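Local coordinates for protein metagenomic carboxyl esterase MGS0156 (Uncultured organism, PDB 5D8M) that probably hydrolyses carboxylic ester bonds to give an acid and an alcohol, as a serine esterase of the alpha/beta-hydrolase type, at residues A28-R34 against G288-Y294; F37-T42 against I63-L67; G186-P192 against L278-A284; T151-H157 against T178-V184; V162-E166 against Y229-F233. All coordinates share one frame. Residues are numbered along the deposited sequence.

Interaction 1. Residues A28-R34 against G288-Y294; sequences AGIQDGR and GGTLLGY
A two-residue parallel beta pairing at the edge of the sheet brings A28-R34 alongside G288-Y294, the end-to-end directions lying 40° apart. The bridges join Q31 to T290 (CA-CA 4.5 Å) and D32 to L291 (5.2 Å). Q31 N donates to G289 O and L291 N to Q31 O, both at 2.8 Å; G33 N then reaches L291 O at 2.8 Å. Before the strand, G288 N donates to A28 O at 3.2 Å, and both G29 (phi 70°) and G288 (phi 79°) take positive phi angles that suit glycine. The order of the other six strands of this parallel sheet is consistent with an alpha/beta-hydrolase-like fold; strand 31-32 is added at the edge beside 290-293, which bonds in turn to strand 244-248. On the D32/L291 face, I30 CG2 packs on L291 CB at 3.8 Å. G33 is the N-cap of helix 34-48; a CB there would strike T290 CG2. D32 (chi1 t) forms an Asx turn, OD1 accepting R34 N at 3.2 Å, and a salt bridge with R34 (chi1 m, chi2 t, chi3 m): NE to OD1 2.8 Å, NH2 to OD2 2.7 Å. The stem of R34 lies along the neighbouring strand, its CD 4.0 Å from L291 CD2 and 4.1 Å from Y294 CE1, and water 1 joins R34 O (3.0 Å) to L292 O (2.9 Å).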
# COMPACT_ATOMS: atom_id res chain seq x y z
N ALA A 28 -14.89 -5.45 12.60
CA ALA A 28 -14.95 -4.23 11.80
C ALA A 28 -15.39 -4.52 10.37
O ALA A 28 -15.04 -3.80 9.44
CB ALA A 28 -13.61 -3.52 11.81
N GLY A 29 -16.14 -5.61 10.20
CA GLY A 29 -16.71 -5.95 8.91
C GLY A 29 -15.72 -6.42 7.85
O GLY A 29 -15.97 -6.29 6.66
N ILE A 30 -14.60 -6.97 8.28
CA ILE A 30 -13.57 -7.37 7.32
C ILE A 30 -13.80 -8.80 6.86
O ILE A 30 -13.94 -9.69 7.69
CB ILE A 30 -12.16 -7.26 7.91
CG1 ILE A 30 -11.91 -5.85 8.42
CG2 ILE A 30 -11.11 -7.62 6.88
CD1 ILE A 30 -12.06 -4.84 7.38
N GLN A 31 -13.80 -9.01 5.54
CA GLN A 31 -13.86 -10.35 4.98
C GLN A 31 -12.47 -10.96 4.96
O GLN A 31 -11.51 -10.31 4.53
CB GLN A 31 -14.44 -10.33 3.56
CG GLN A 31 -15.79 -9.67 3.43
CD GLN A 31 -16.29 -9.66 1.99
OE1 GLN A 31 -15.85 -10.47 1.15
NE2 GLN A 31 -17.21 -8.75 1.69
N ASP A 32 -12.37 -12.21 5.41
CA ASP A 32 -11.07 -12.88 5.48
C ASP A 32 -10.73 -13.60 4.18
O ASP A 32 -11.21 -14.69 3.95
CB ASP A 32 -11.05 -13.86 6.66
CG ASP A 32 -9.63 -14.29 7.05
OD1 ASP A 32 -8.71 -14.12 6.22
OD2 ASP A 32 -9.44 -14.77 8.19
N GLY A 33 -9.90 -13.01 3.33
CA GLY A 33 -9.56 -13.68 2.08
C GLY A 33 -8.15 -14.23 2.05
O GLY A 33 -7.61 -14.51 0.95
N ARG A 34 -7.54 -14.37 3.23
CA ARG A 34 -6.14 -14.76 3.36
C ARG A 34 -5.82 -16.11 2.74
O ARG A 34 -4.74 -16.30 2.19
CB ARG A 34 -5.72 -14.79 4.83
CG ARG A 34 -5.58 -13.43 5.47
CD ARG A 34 -5.23 -13.55 6.93
NE ARG A 34 -6.33 -14.11 7.71
CZ ARG A 34 -6.15 -14.75 8.86
NH1 ARG A 34 -4.92 -14.93 9.32
NH2 ARG A 34 -7.20 -15.21 9.54
N GLY A 288 -14.29 -2.71 6.49
CA GLY A 288 -15.36 -3.10 5.58
C GLY A 288 -14.85 -3.77 4.31
O GLY A 288 -15.64 -4.16 3.45
N GLY A 289 -13.53 -3.89 4.17
CA GLY A 289 -12.95 -4.53 3.01
C GLY A 289 -12.62 -6.01 3.16
O GLY A 289 -13.18 -6.70 4.02
N THR A 290 -11.74 -6.49 2.30
CA THR A 290 -11.23 -7.85 2.35
C THR A 290 -9.78 -7.82 2.79
O THR A 290 -9.00 -7.06 2.26
CB THR A 290 -11.34 -8.54 0.97
OG1 THR A 290 -12.71 -8.81 0.71
CG2 THR A 290 -10.55 -9.87 0.93
N LEU A 291 -9.42 -8.65 3.78
CA LEU A 291 -8.02 -8.82 4.16
C LEU A 291 -7.39 -9.93 3.32
O LEU A 291 -7.84 -11.09 3.38
CB LEU A 291 -7.90 -9.15 5.65
CG LEU A 291 -6.50 -9.49 6.17
CD1 LEU A 291 -5.52 -8.32 5.97
CD2 LEU A 291 -6.61 -9.89 7.65
N LEU A 292 -6.38 -9.58 2.55
CA LEU A 292 -5.71 -10.52 1.68
C LEU A 292 -4.54 -11.18 2.41
O LEU A 292 -4.16 -12.29 2.06
CB LEU A 292 -5.21 -9.83 0.40
CG LEU A 292 -6.25 -9.18 -0.48
CD1 LEU A 292 -5.55 -8.55 -1.68
CD2 LEU A 292 -7.29 -10.20 -0.90
N GLY A 293 -3.96 -10.51 3.40
CA GLY A 293 -2.88 -11.11 4.14
C GLY A 293 -1.73 -10.20 4.51
O GLY A 293 -1.84 -8.96 4.50
N TYR A 294 -0.62 -10.84 4.85
CA TYR A 294 0.51 -10.14 5.45
C TYR A 294 1.82 -10.52 4.76
O TYR A 294 2.47 -11.47 5.16
CB TYR A 294 0.60 -10.46 6.95
CG TYR A 294 -0.65 -10.09 7.75
CD1 TYR A 294 -1.73 -10.98 7.83
CD2 TYR A 294 -0.76 -8.86 8.41
CE1 TYR A 294 -2.87 -10.66 8.54
CE2 TYR A 294 -1.92 -8.53 9.14
CZ TYR A 294 -2.96 -9.44 9.19
OH TYR A 294 -4.10 -9.17 9.89
O HOH W 1 -2.52 -14.51 2.97

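Interaction 2. Residues F37-T42 against I63-L67; sequences FREIMT and ILWRL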
# COMPACT_ATOMS: atom_id res chain seq x y z
N PHE A 37 -6.07 -15.96 -1.19
CA PHE A 37 -4.96 -15.18 -1.72
C PHE A 37 -3.64 -15.98 -1.65
O PHE A 37 -2.87 -15.98 -2.62
CB PHE A 37 -4.84 -13.84 -1.00
CG PHE A 37 -3.81 -12.92 -1.61
CD1 PHE A 37 -4.09 -12.19 -2.76
CD2 PHE A 37 -2.54 -12.83 -1.06
CE1 PHE A 37 -3.13 -11.35 -3.34
CE2 PHE A 37 -1.57 -11.99 -1.63
CZ PHE A 37 -1.87 -11.25 -2.76
N ARG A 38 -3.38 -16.65 -0.52
CA ARG A 38 -2.18 -17.50 -0.41
C ARG A 38 -2.15 -18.57 -1.50
O ARG A 38 -1.12 -18.83 -2.13
CB ARG A 38 -2.09 -18.17 0.97
CG ARG A 38 -0.90 -19.15 1.10
CD ARG A 38 -0.83 -19.84 2.48
NE ARG A 38 -0.84 -18.87 3.58
CZ ARG A 38 0.21 -18.20 4.03
NH1 ARG A 38 1.40 -18.39 3.48
NH2 ARG A 38 0.08 -17.33 5.03
N GLU A 39 -3.30 -19.18 -1.72
CA GLU A 39 -3.47 -20.21 -2.72
C GLU A 39 -3.12 -19.70 -4.12
O GLU A 39 -2.39 -20.35 -4.86
CB GLU A 39 -4.92 -20.70 -2.67
CG GLU A 39 -5.25 -21.94 -3.48
CD GLU A 39 -6.64 -22.42 -3.16
OE1 GLU A 39 -7.41 -21.65 -2.55
OE2 GLU A 39 -6.96 -23.58 -3.48
N ILE A 40 -3.66 -18.54 -4.48
CA ILE A 40 -3.39 -17.92 -5.77
C ILE A 40 -1.91 -17.56 -5.92
O ILE A 40 -1.28 -17.90 -6.93
CB ILE A 40 -4.26 -16.66 -5.95
CG1 ILE A 40 -5.71 -17.09 -6.20
CG2 ILE A 40 -3.73 -15.79 -7.10
CD1 ILE A 40 -6.70 -15.91 -6.23
N MSE A 41 -1.35 -16.90 -4.91
CA MSE A 41 0.04 -16.43 -5.04
C MSE A 41 0.99 -17.62 -5.09
O MSE A 41 1.94 -17.66 -5.88
CB MSE A 41 0.41 -15.48 -3.89
CG MSE A 41 1.73 -14.77 -4.10
SE MSE A 41 2.03 -13.35 -2.79
CE MSE A 41 3.91 -12.95 -3.28
N THR A 42 0.70 -18.63 -4.29
CA THR A 42 1.51 -19.84 -4.25
C THR A 42 1.53 -20.60 -5.60
O THR A 42 2.59 -21.05 -6.05
CB THR A 42 1.02 -20.76 -3.10
OG1 THR A 42 1.21 -20.09 -1.85
CG2 THR A 42 1.77 -22.08 -3.10
N ILE A 63 6.49 -16.09 1.91
CA ILE A 63 5.90 -14.96 1.20
C ILE A 63 4.82 -14.24 2.01
O ILE A 63 4.71 -13.02 1.95
CB ILE A 63 5.31 -15.37 -0.18
CG1 ILE A 63 4.30 -16.52 -0.04
CG2 ILE A 63 6.46 -15.72 -1.15
CD1 ILE A 63 3.42 -16.77 -1.33
N LEU A 64 4.05 -15.01 2.77
CA LEU A 64 2.91 -14.47 3.51
C LEU A 64 2.85 -15.07 4.89
O LEU A 64 2.78 -16.29 5.02
CB LEU A 64 1.60 -14.76 2.78
CG LEU A 64 1.42 -14.16 1.39
CD1 LEU A 64 0.30 -14.90 0.65
CD2 LEU A 64 1.08 -12.65 1.52
N TRP A 65 2.88 -14.22 5.91
CA TRP A 65 2.84 -14.69 7.29
C TRP A 65 1.58 -15.48 7.54
O TRP A 65 0.52 -15.13 7.02
CB TRP A 65 2.91 -13.53 8.29
CG TRP A 65 4.25 -12.90 8.37
CD1 TRP A 65 4.65 -11.74 7.77
CD2 TRP A 65 5.38 -13.39 9.10
NE1 TRP A 65 5.96 -11.47 8.09
CE2 TRP A 65 6.43 -12.47 8.90
CE3 TRP A 65 5.60 -14.51 9.90
CZ2 TRP A 65 7.69 -12.64 9.47
CZ3 TRP A 65 6.86 -14.68 10.48
CH2 TRP A 65 7.89 -13.75 10.26
N ARG A 66 1.70 -16.53 8.35
CA ARG A 66 0.56 -17.31 8.78
C ARG A 66 0.06 -16.83 10.13
O ARG A 66 0.46 -17.37 11.15
CB ARG A 66 0.93 -18.79 8.90
CG ARG A 66 1.39 -19.45 7.62
CD ARG A 66 2.12 -20.76 7.90
NE ARG A 66 3.43 -20.54 8.50
CZ ARG A 66 4.28 -21.50 8.83
NH1 ARG A 66 3.96 -22.78 8.63
NH2 ARG A 66 5.47 -21.20 9.36
N LEU A 67 -0.81 -15.83 10.14
CA LEU A 67 -1.45 -15.39 11.37
C LEU A 67 -2.54 -16.39 11.73
O LEU A 67 -2.90 -17.23 10.91
CB LEU A 67 -2.02 -13.97 11.24
CG LEU A 67 -1.10 -12.86 11.77
CD1 LEU A 67 0.12 -12.68 10.88
CD2 LEU A 67 -1.83 -11.54 11.97
O HOH W 2 4.53 -18.00 2.77
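Here the first turns of helix 34-48, just after edge strand 31-32 of the probable alpha/beta-hydrolase sheet, pack against an irregular loop, I63-L67, that passes over the helix flank, with apolar side chains inside and an arginine gripping the loop backbone. F37, in the t rotamer, sends its ring toward helix 324-338, where L327 and A330 lie, and still touches the loop, CD2 standing 3.9 Å from L64 CD1. R38 is the chief polar link. Extended through chi1 and chi2, it carries its guanidinium to a carbonyl of the loop: NH1 and NH2 each donate to L64 O at 2.9 Å, a forked grip that suits arginine because its two terminal nitrogens lie side by side in one plane. R66 CG covers one face of that group, 3.6 Å from R38 NH2, while R38 NE makes a salt bridge with E70, so the charge is balanced outside this contact. One turn on, M41, built as selenomethionine, points at the loop; its long unbranched chain fills the gap, with CG 3.8 Å from I63 CD1 and SE 4.2 Å from L64 CD1. L64 CD1 thus meets both F37 and M41, a fitting place for a branched apolar residue. T42 closes the row: its hydroxyl turns back to its own helix, OG1 donating to R38 O at 2.7 Å, and I63 CD1 lies 4.0 Å from that same OG1.

Interaction 3. Residues G186-P192 against L278-A284; sequences GAIDGSP and LVIAADA
Two non-regular segments run past each other in opposite senses, with CA pairs I188-A284 (5.0 Å), D189-D283 (4.8 Å) and S191-V279 (5.7 Å). In G186-P192, A187 centres an inverse gamma turn and begins a type I beta turn closed by G190 N to A187 O at 2.9 Å; G190 leaves it at phi 75°, easy for glycine. In L278-A284, a short 3-10 turn covers 281-283, with D283 N bonded to I280 O (2.8 Å). D189 N donates to D283 O at 2.9 Å, and S191 OG (chi1 t) to L278 O at 2.7 Å. Small A187 sets its CB 4.4 Å from V279 CG2, and P192 CG lies 4.1 Å from I280 CD1. The contact joins the loops after strand 178-184 and before strand 290-293; the former leaves the C-terminal side of the sheet, where alpha/beta hydrolases usually place their active site. Water 3 joins G186 N to A284 O, water 5 G190 O to I280 N and D283 OD2. D189 OD2 and D283 OD1 (both chi1 m) stand 3.9 Å apart, a closeness that the salt bridge from D283 OD2 to R227 probably makes tolerable. Largely, then, backbone carbonyls accepting from D189 N and S191 OG, with waters, hold the contact, D283's charge being met by R227.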
# COMPACT_ATOMS: atom_id res chain seq x y z
N GLY A 186 -0.78 0.25 3.05
CA GLY A 186 -1.39 1.55 3.02
C GLY A 186 -1.52 2.14 4.40
O GLY A 186 -1.82 1.43 5.37
N ALA A 187 -1.31 3.44 4.51
CA ALA A 187 -1.34 4.12 5.80
C ALA A 187 -2.76 4.49 6.17
O ALA A 187 -3.07 5.67 6.37
CB ALA A 187 -0.44 5.38 5.76
N ILE A 188 -3.63 3.49 6.27
CA ILE A 188 -5.06 3.76 6.43
C ILE A 188 -5.37 4.59 7.68
O ILE A 188 -6.12 5.57 7.63
CB ILE A 188 -5.86 2.44 6.46
CG1 ILE A 188 -5.49 1.54 5.27
CG2 ILE A 188 -7.38 2.73 6.53
CD1 ILE A 188 -5.58 2.21 3.89
N ASP A 189 -4.79 4.20 8.82
CA ASP A 189 -4.92 4.97 10.05
C ASP A 189 -3.74 5.92 10.29
O ASP A 189 -3.54 6.39 11.41
CB ASP A 189 -5.04 4.05 11.26
CG ASP A 189 -6.30 3.19 11.24
OD1 ASP A 189 -7.27 3.54 10.54
OD2 ASP A 189 -6.30 2.18 11.97
N GLY A 190 -2.96 6.20 9.26
CA GLY A 190 -1.80 7.05 9.43
C GLY A 190 -0.68 6.27 10.12
O GLY A 190 -0.62 5.04 10.02
N SER A 191 0.20 6.99 10.81
CA SER A 191 1.29 6.36 11.58
C SER A 191 1.64 7.26 12.74
O SER A 191 1.67 8.49 12.58
CB SER A 191 2.53 6.14 10.68
OG SER A 191 3.64 5.69 11.47
N PRO A 192 1.91 6.68 13.93
CA PRO A 192 2.33 7.56 15.02
C PRO A 192 3.65 8.27 14.72
O PRO A 192 3.94 9.30 15.33
CB PRO A 192 2.47 6.61 16.22
CG PRO A 192 2.52 5.24 15.64
CD PRO A 192 1.85 5.27 14.33
N LEU A 278 7.25 1.50 9.10
CA LEU A 278 6.63 2.83 9.06
C LEU A 278 5.14 2.75 9.39
O LEU A 278 4.58 3.69 9.95
CB LEU A 278 6.84 3.52 7.69
CG LEU A 278 8.31 3.85 7.32
CD1 LEU A 278 8.42 4.51 5.95
CD2 LEU A 278 8.96 4.73 8.38
N VAL A 279 4.51 1.63 9.05
CA VAL A 279 3.08 1.42 9.31
C VAL A 279 2.86 0.16 10.15
O VAL A 279 3.38 -0.90 9.83
CB VAL A 279 2.28 1.30 7.97
CG1 VAL A 279 0.75 1.19 8.23
CG2 VAL A 279 2.61 2.47 7.04
N ILE A 280 2.10 0.29 11.24
CA ILE A 280 1.59 -0.86 12.03
C ILE A 280 0.50 -1.64 11.26
O ILE A 280 -0.40 -1.05 10.65
CB ILE A 280 1.03 -0.35 13.38
CG1 ILE A 280 2.12 0.40 14.17
CG2 ILE A 280 0.44 -1.49 14.20
CD1 ILE A 280 1.60 1.21 15.35
N ALA A 281 0.54 -2.97 11.32
CA ALA A 281 -0.35 -3.79 10.48
C ALA A 281 -1.84 -3.51 10.77
O ALA A 281 -2.63 -3.39 9.84
CB ALA A 281 -0.06 -5.25 10.67
N ALA A 282 -2.19 -3.35 12.04
CA ALA A 282 -3.57 -3.00 12.43
C ALA A 282 -4.02 -1.60 11.94
O ALA A 282 -5.21 -1.28 11.96
CB ALA A 282 -3.73 -3.11 13.97
N ASP A 283 -3.08 -0.78 11.48
CA ASP A 283 -3.35 0.55 10.95
C ASP A 283 -3.38 0.55 9.43
O ASP A 283 -3.44 1.61 8.81
CB ASP A 283 -2.28 1.54 11.41
CG ASP A 283 -2.26 1.76 12.92
OD1 ASP A 283 -2.97 1.02 13.65
OD2 ASP A 283 -1.52 2.67 13.38
N ALA A 284 -3.32 -0.64 8.83
CA ALA A 284 -3.08 -0.75 7.39
C ALA A 284 -4.17 -1.55 6.70
O ALA A 284 -3.96 -2.11 5.60
CB ALA A 284 -1.70 -1.39 7.12
O HOH W 3 -2.68 -1.86 3.35
O HOH W 4 -1.54 5.21 13.24
O HOH W 5 0.65 2.79 11.71

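Interaction 4. Residues T151-H157 against T178-V184; sequences TIVFVTH and TAAVVSV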
# COMPACT_ATOMS: atom_id res chain seq x y z
N THR A 151 -11.70 -1.76 -16.75
CA THR A 151 -12.11 -1.90 -15.36
C THR A 151 -10.99 -1.41 -14.44
O THR A 151 -9.88 -1.95 -14.43
CB THR A 151 -12.51 -3.35 -15.05
OG1 THR A 151 -13.61 -3.72 -15.90
CG2 THR A 151 -12.97 -3.47 -13.62
N ILE A 152 -11.27 -0.34 -13.70
CA ILE A 152 -10.26 0.35 -12.92
C ILE A 152 -10.05 -0.29 -11.55
O ILE A 152 -10.98 -0.38 -10.74
CB ILE A 152 -10.63 1.84 -12.74
CG1 ILE A 152 -10.70 2.52 -14.11
CG2 ILE A 152 -9.64 2.53 -11.82
CD1 ILE A 152 -9.36 2.49 -14.88
N VAL A 153 -8.83 -0.78 -11.32
CA VAL A 153 -8.45 -1.33 -10.02
C VAL A 153 -7.23 -0.58 -9.49
O VAL A 153 -6.13 -0.74 -10.01
CB VAL A 153 -8.16 -2.85 -10.13
CG1 VAL A 153 -7.61 -3.39 -8.77
CG2 VAL A 153 -9.42 -3.60 -10.54
N PHE A 154 -7.43 0.25 -8.47
CA PHE A 154 -6.30 0.94 -7.85
C PHE A 154 -5.46 -0.06 -7.08
O PHE A 154 -6.00 -0.92 -6.38
CB PHE A 154 -6.77 2.05 -6.90
CG PHE A 154 -7.32 3.27 -7.60
CD1 PHE A 154 -6.47 4.21 -8.14
CD2 PHE A 154 -8.70 3.47 -7.72
CE1 PHE A 154 -6.95 5.35 -8.78
CE2 PHE A 154 -9.20 4.61 -8.36
CZ PHE A 154 -8.32 5.56 -8.88
N VAL A 155 -4.14 0.04 -7.23
CA VAL A 155 -3.20 -0.66 -6.38
C VAL A 155 -2.28 0.39 -5.80
O VAL A 155 -1.56 1.06 -6.54
CB VAL A 155 -2.40 -1.72 -7.14
CG1 VAL A 155 -1.46 -2.44 -6.19
CG2 VAL A 155 -3.36 -2.73 -7.80
N THR A 156 -2.37 0.57 -4.49
CA THR A 156 -1.81 1.75 -3.85
C THR A 156 -0.80 1.33 -2.81
O THR A 156 -0.87 0.21 -2.30
CB THR A 156 -2.95 2.60 -3.19
OG1 THR A 156 -3.57 1.85 -2.12
CG2 THR A 156 -4.06 2.91 -4.19
N HIS A 157 0.14 2.23 -2.50
CA HIS A 157 1.15 1.94 -1.49
C HIS A 157 1.23 3.12 -0.52
O HIS A 157 1.22 4.29 -0.93
CB HIS A 157 2.52 1.69 -2.17
CG HIS A 157 3.65 1.43 -1.20
ND1 HIS A 157 4.78 2.22 -1.16
CD2 HIS A 157 3.82 0.46 -0.28
CE1 HIS A 157 5.61 1.74 -0.25
NE2 HIS A 157 5.06 0.67 0.30
N THR A 178 -14.79 3.51 -10.52
CA THR A 178 -13.78 2.65 -9.90
C THR A 178 -14.38 1.31 -9.47
O THR A 178 -15.38 1.30 -8.75
CB THR A 178 -13.15 3.35 -8.68
OG1 THR A 178 -12.52 4.57 -9.10
CG2 THR A 178 -12.11 2.46 -7.98
N ALA A 179 -13.76 0.20 -9.86
CA ALA A 179 -14.24 -1.11 -9.40
C ALA A 179 -13.65 -1.53 -8.04
O ALA A 179 -14.34 -2.14 -7.21
CB ALA A 179 -13.94 -2.18 -10.42
N ALA A 180 -12.39 -1.20 -7.80
CA ALA A 180 -11.72 -1.74 -6.62
C ALA A 180 -10.55 -0.89 -6.19
O ALA A 180 -9.91 -0.23 -7.03
CB ALA A 180 -11.26 -3.17 -6.90
N VAL A 181 -10.27 -0.91 -4.88
CA VAL A 181 -9.04 -0.34 -4.34
C VAL A 181 -8.31 -1.39 -3.55
O VAL A 181 -8.87 -1.95 -2.62
CB VAL A 181 -9.28 0.83 -3.39
CG1 VAL A 181 -7.94 1.33 -2.81
CG2 VAL A 181 -10.04 1.95 -4.11
N VAL A 182 -7.05 -1.62 -3.90
CA VAL A 182 -6.20 -2.50 -3.14
C VAL A 182 -5.14 -1.68 -2.43
O VAL A 182 -4.42 -0.91 -3.06
CB VAL A 182 -5.50 -3.53 -4.04
CG1 VAL A 182 -4.64 -4.46 -3.18
CG2 VAL A 182 -6.55 -4.31 -4.83
N SER A 183 -5.08 -1.84 -1.12
CA SER A 183 -4.09 -1.18 -0.30
C SER A 183 -2.92 -2.13 -0.02
O SER A 183 -3.13 -3.23 0.51
CB SER A 183 -4.77 -0.75 1.03
OG SER A 183 -3.89 0.02 1.83
N VAL A 184 -1.71 -1.70 -0.36
CA VAL A 184 -0.49 -2.44 -0.06
C VAL A 184 0.37 -1.63 0.92
O VAL A 184 0.94 -0.61 0.55
CB VAL A 184 0.32 -2.73 -1.35
CG1 VAL A 184 1.51 -3.62 -1.05
CG2 VAL A 184 -0.60 -3.38 -2.43
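This is a buried pairing of two parallel strands, 151-157 and 178-184, in the middle of the seven-stranded sheet; their axes come within 4.6 Å at an angle of 13°. I152 O accepts A179 N at 3.0 Å and, weakly, A180 N at 3.4 Å. F154 and T156 make most of the bonds: F154 N donates to A180 O (2.9 Å) and T156 N to V182 O (2.9 Å), while F154 O and T156 O accept V182 N and V184 N, each at 2.8 Å. T156, in the p rotamer, adds OG1 to V182 O at 3.0 Å, so its hydroxyl is satisfied although buried. Beta-branched valines favour extended backbone and pack on one face, V155 CG1 lying 4.0 Å from V184 CG2; on the other, F154 CD2 is 4.1 Å from V181 CG2, beneath helix 159-170. H157 ends the strand with NE2 bonded to H299 O. Two helices link these neighbouring strands, a beta-alpha-beta crossover, and the tight turn after H157 is consistent with the nucleophile elbow of alpha/beta hydrolases.

Interaction 5. Residues V162-E166 against Y229-F233; sequences VDVLE and YRLRF
Helix 162-166 and helix 229-233 cross at 35°, but their axes stay 12.3 Å apart, so long side chains must span the gap; the nearest CA pairs are V162-R230 (8.4 Å) and E166-F233 (8.5 Å). E166 (chi1 m, chi2 -149°) and R230 (chi1 m, chi2 -97°, chi3 p) meet in a salt bridge. E166 OE2 accepts from R230 NH2 at 2.8 Å and from R230 NH1 at 3.0 Å, and NH1 also donates to S224 O. The second carboxylate oxygen, OE1, accepts from water 6 at 2.6 Å; that water is also hydrogen-bonded to Y229 OH at 2.7 Å. Both oxygens of the acid are thus provided for. Around the ion pair the walls are apolar: V162 CG1 covers one face of the guanidinium, 3.5 Å from R230 NE; F233 (chi1 t) has E166 CG over its ring, CE1 to CG 3.9 Å, and sets CE2 4.2 Å from L165 CB. The contact joins a sheet-covering helix, 159-170, of the alpha/beta-hydrolase-like core to helix 227-236, which lies between strands 178-184 and 244-248 in the chain. E166 and R230 are buried, and burying them is less costly because each neutralises the other, while water 6 serves OE1 and S224 O takes a further bond from NH1.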
# COMPACT_ATOMS: atom_id res chain seq x y z
N VAL A 162 -4.46 6.46 0.92
CA VAL A 162 -5.41 7.41 1.46
C VAL A 162 -5.55 8.61 0.54
O VAL A 162 -6.60 9.24 0.56
CB VAL A 162 -5.03 7.85 2.88
CG1 VAL A 162 -5.13 6.62 3.80
CG2 VAL A 162 -3.64 8.41 2.93
N ASP A 163 -4.55 8.88 -0.30
CA ASP A 163 -4.75 9.78 -1.44
C ASP A 163 -5.97 9.28 -2.26
O ASP A 163 -6.86 10.05 -2.61
CB ASP A 163 -3.50 9.84 -2.34
CG ASP A 163 -2.31 10.59 -1.71
OD1 ASP A 163 -2.44 11.24 -0.64
OD2 ASP A 163 -1.22 10.51 -2.34
N VAL A 164 -6.03 7.98 -2.54
CA VAL A 164 -7.13 7.42 -3.34
C VAL A 164 -8.46 7.43 -2.58
O VAL A 164 -9.49 7.81 -3.14
CB VAL A 164 -6.79 5.98 -3.84
CG1 VAL A 164 -8.02 5.29 -4.42
CG2 VAL A 164 -5.69 6.04 -4.91
N LEU A 165 -8.45 7.03 -1.30
CA LEU A 165 -9.70 7.06 -0.52
C LEU A 165 -10.28 8.48 -0.44
O LEU A 165 -11.49 8.67 -0.54
CB LEU A 165 -9.48 6.50 0.89
CG LEU A 165 -9.16 5.00 1.00
CD1 LEU A 165 -9.15 4.49 2.47
CD2 LEU A 165 -10.11 4.16 0.12
N GLU A 166 -9.42 9.47 -0.23
CA GLU A 166 -9.91 10.84 -0.19
C GLU A 166 -10.49 11.24 -1.54
O GLU A 166 -11.49 11.96 -1.60
CB GLU A 166 -8.80 11.81 0.24
CG GLU A 166 -8.33 11.52 1.69
CD GLU A 166 -7.84 12.74 2.48
OE1 GLU A 166 -7.81 13.88 1.94
OE2 GLU A 166 -7.48 12.56 3.66
N TYR A 229 -5.93 12.69 12.35
CA TYR A 229 -6.53 13.11 11.10
C TYR A 229 -7.16 11.94 10.32
O TYR A 229 -8.30 12.02 9.85
CB TYR A 229 -5.48 13.79 10.24
CG TYR A 229 -6.04 14.45 9.02
CD1 TYR A 229 -6.56 15.74 9.08
CD2 TYR A 229 -6.05 13.80 7.79
CE1 TYR A 229 -7.07 16.36 7.95
CE2 TYR A 229 -6.55 14.41 6.67
CZ TYR A 229 -7.05 15.69 6.74
OH TYR A 229 -7.56 16.29 5.61
N ARG A 230 -6.40 10.87 10.17
CA ARG A 230 -6.84 9.70 9.42
C ARG A 230 -8.04 8.97 10.08
O ARG A 230 -8.93 8.52 9.38
CB ARG A 230 -5.66 8.74 9.23
CG ARG A 230 -4.56 9.29 8.30
CD ARG A 230 -4.67 8.79 6.83
NE ARG A 230 -6.00 9.01 6.26
CZ ARG A 230 -6.37 10.07 5.55
NH1 ARG A 230 -5.50 11.05 5.27
NH2 ARG A 230 -7.60 10.15 5.07
N LEU A 231 -8.04 8.87 11.41
CA LEU A 231 -9.17 8.25 12.13
C LEU A 231 -10.43 9.11 12.01
O LEU A 231 -11.53 8.59 11.86
CB LEU A 231 -8.83 8.04 13.60
CG LEU A 231 -7.89 6.85 13.83
CD1 LEU A 231 -7.51 6.77 15.29
CD2 LEU A 231 -8.53 5.56 13.36
N ARG A 232 -10.25 10.42 12.08
CA ARG A 232 -11.36 11.36 11.92
C ARG A 232 -11.98 11.26 10.52
O ARG A 232 -13.21 11.33 10.36
CB ARG A 232 -10.87 12.78 12.21
CG ARG A 232 -11.74 13.86 11.63
CD ARG A 232 -12.36 14.70 12.68
NE ARG A 232 -11.38 15.50 13.40
CZ ARG A 232 -11.70 16.42 14.31
NH1 ARG A 232 -12.98 16.65 14.60
NH2 ARG A 232 -10.75 17.11 14.93
N PHE A 233 -11.14 11.11 9.50
CA PHE A 233 -11.62 10.91 8.13
C PHE A 233 -12.54 9.71 8.06
O PHE A 233 -13.61 9.78 7.46
CB PHE A 233 -10.46 10.72 7.16
CG PHE A 233 -10.88 10.33 5.77
CD1 PHE A 233 -11.33 11.29 4.88
CD2 PHE A 233 -10.79 9.01 5.34
CE1 PHE A 233 -11.69 10.94 3.57
CE2 PHE A 233 -11.15 8.67 4.05
CZ PHE A 233 -11.59 9.62 3.17
O HOH W 6 -6.88 16.08 3.05

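Interaction 1 closes the longest of the five loops, from an outermost strand of the sheet to its neighbour 290-293, and the other four lie within it. Interaction 2 follows directly on helix 34-48 and touches interaction 1, where Y294 O probably bonds W65 N; their centres are 13 Å apart. Interaction 4 occupies the same sheet farther in, and its strand 151-157 is followed by helix 159-170, which interaction 5 joins to helix 227-236. Interactions 3 and 5, 11 Å apart between centres, alternate along the chain and share packing at A187 and R230. Interactions 2 and 5, with centres about 28 Å apart, sit on opposite sides of the chain's centre. Through the shared sheet and its helices, the contacts belong to one domain.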